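Local atomic coordinates of protein yjcS (Bacillus subtilis, PDB entry 1Q8B), a protein that is of unknown function but belongs to the antibiotic biosynthesis monooxygenase family of dimeric alpha-beta barrel proteins, and so may have catalytic activity. Residues E41-E45 with E46-T50. Residues are numbered along the deposited sequence; the frame is centred on the assembly and turned at random.
Sequences ETNKE and EGCIT
Cys-48 and Glu-45 close the connection from helix to strand, a clear example of how two successive type I beta turns reverse a chain. The first turn, Thr-42 to Glu-45, is fastened by the backbone bond from Glu-45 N to Thr-42 O. The second, Glu-45 to Cys-48, depends on Cys-48 N, which gives its hydrogen to Glu-45 O at 3.2 Å; the N-H...O angle is 159°, yet the donor stands well above the carbonyl plane.

Van der Waals contacts line the inside of the bend. The CB of Cys-48 lies close against a carbonyl, 3.1 Å from Thr-42 O, and makes a nonpolar contact with the CB of Glu-45 at 4.2 Å. With SG anti to the backbone N (chi1 -177°), the thiol is carried back toward the 42-43 backbone, with SG 3.4 Å from Thr-42 O and 4.0 Å from Asn-43 CA.

Water spans the gap between the limbs. One molecule donates to both Asn-43 O and Ile-49 O, the latter at 2.9 Å, while a second sits 2.6 Å from both Asn-43 O and Cys-48 O and probably links them.

The charged side chains differ in reach. Lys-44, its side chain extended, pairs locally in a salt bridge from NZ to Glu-41 OE2 at 2.8 Å, meeting the carboxylate on its syn side. Glu-45, extended beyond CG, instead has OE1 held in place by two hydrogen bonds outside these segments, with His-83 NE2 and His-78 ND1.

Together these turns lead helix 28-42 into strand 48-55, outermost in the antiparallel sheet of this chain. Ile-49 and Thr-50 form a classic beta bulge opposite Ile-68 of strand 62-69, Cys-48 and Glu-45 touch Trp-69, and Glu-45 also packs on Thr-84 of helix 82-88.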
loop_
_atom_site.group_PDB
_atom_site.type_symbol
_atom_site.label_atom_id
_atom_site.label_comp_id
_atom_site.label_asym_id
_atom_site.label_seq_id
_atom_site.Cartn_x
_atom_site.Cartn_y
_atom_site.Cartn_z
ATOM N N GLU A 41 6.953 -11.341 -6.327
ATOM C CA GLU A 41 6.558 -11.062 -4.954
ATOM C C GLU A 41 5.087 -10.670 -4.783
ATOM O O GLU A 41 4.457 -11.073 -3.802
ATOM C CB GLU A 41 7.466 -9.976 -4.350
ATOM C CG GLU A 41 8.874 -10.464 -4.017
ATOM C CD GLU A 41 8.863 -11.735 -3.166
ATOM O OE1 GLU A 41 8.462 -11.667 -1.981
ATOM O OE2 GLU A 41 9.249 -12.809 -3.692
ATOM N N THR A 42 4.523 -9.909 -5.722
ATOM C CA THR A 42 3.123 -9.510 -5.562
ATOM C C THR A 42 2.160 -10.677 -5.797
ATOM O O THR A 42 1.049 -10.677 -5.264
ATOM C CB THR A 42 2.728 -8.277 -6.462
ATOM O OG1 THR A 42 2.277 -8.719 -7.738
ATOM C CG2 THR A 42 3.901 -7.354 -6.659
ATOM N N ASN A 43 2.571 -11.680 -6.571
ATOM C CA ASN A 43 1.700 -12.835 -6.786
ATOM C C ASN A 43 1.576 -13.645 -5.499
ATOM O O ASN A 43 0.682 -14.473 -5.360
ATOM C CB ASN A 43 2.224 -13.731 -7.908
ATOM C CG ASN A 43 1.719 -13.304 -9.277
ATOM O OD1 ASN A 43 2.446 -12.696 -10.059
ATOM N ND2 ASN A 43 0.459 -13.609 -9.565
ATOM N N LYS A 44 2.477 -13.396 -4.558
ATOM C CA LYS A 44 2.452 -14.089 -3.277
ATOM C C LYS A 44 1.587 -13.339 -2.267
ATOM O O LYS A 44 1.273 -13.877 -1.205
ATOM C CB LYS A 44 3.861 -14.228 -2.703
ATOM C CG LYS A 44 4.816 -15.082 -3.514
ATOM C CD LYS A 44 6.202 -15.002 -2.890
ATOM C CE LYS A 44 7.257 -15.711 -3.708
ATOM N NZ LYS A 44 8.612 -15.456 -3.127
ATOM N N GLU A 45 1.224 -12.093 -2.578
ATOM C CA GLU A 45 0.382 -11.321 -1.670
ATOM C C GLU A 45 -0.943 -12.053 -1.581
ATOM O O GLU A 45 -1.447 -12.565 -2.583
ATOM C CB GLU A 45 0.139 -9.908 -2.196
ATOM C CG GLU A 45 1.396 -9.085 -2.404
ATOM C CD GLU A 45 1.093 -7.681 -2.906
ATOM O OE1 GLU A 45 2.028 -7.010 -3.397
ATOM O OE2 GLU A 45 -0.076 -7.249 -2.806
ATOM N N GLU A 46 -1.500 -12.100 -0.378
ATOM C CA GLU A 46 -2.756 -12.788 -0.145
ATOM C C GLU A 46 -3.903 -12.337 -1.049
ATOM O O GLU A 46 -4.615 -13.168 -1.615
ATOM C CB GLU A 46 -3.160 -12.622 1.316
ATOM C CG GLU A 46 -3.626 -13.912 1.943
ATOM C CD GLU A 46 -2.598 -15.016 1.778
ATOM O OE1 GLU A 46 -1.440 -14.808 2.206
ATOM O OE2 GLU A 46 -2.939 -16.085 1.219
ATOM N N GLY A 47 -4.074 -11.023 -1.183
ATOM C CA GLY A 47 -5.155 -10.491 -1.996
ATOM C C GLY A 47 -4.966 -10.472 -3.504
ATOM O O GLY A 47 -5.862 -10.053 -4.232
ATOM N N CYS A 48 -3.816 -10.930 -3.987
ATOM C CA CYS A 48 -3.551 -10.936 -5.424
ATOM C C CYS A 48 -3.972 -12.223 -6.136
ATOM O O CYS A 48 -3.460 -13.297 -5.841
ATOM C CB CYS A 48 -2.060 -10.697 -5.676
ATOM S SG CYS A 48 -1.612 -10.601 -7.423
ATOM N N ILE A 49 -4.915 -12.111 -7.067
ATOM C CA ILE A 49 -5.358 -13.271 -7.834
ATOM C C ILE A 49 -4.338 -13.440 -8.963
ATOM O O ILE A 49 -3.837 -14.535 -9.189
ATOM C CB ILE A 49 -6.786 -13.067 -8.408
ATOM C CG1 ILE A 49 -7.807 -13.087 -7.273
ATOM C CG2 ILE A 49 -7.118 -14.162 -9.408
ATOM C CD1 ILE A 49 -9.217 -12.718 -7.700
ATOM N N THR A 50 -4.025 -12.356 -9.670
ATOM C CA THR A 50 -3.020 -12.411 -10.726
ATOM C C THR A 50 -2.347 -11.049 -10.919
ATOM O O THR A 50 -2.946 -10.002 -10.682
ATOM C CB THR A 50 -3.604 -12.868 -12.109
ATOM O OG1 THR A 50 -4.471 -11.858 -12.630
ATOM C CG2 THR A 50 -4.376 -14.157 -11.977
HETATM O O HOH W 1 -1.148 -14.907 -8.050
HETATM O O HOH W 2 -1.756 -14.688 -4.517
#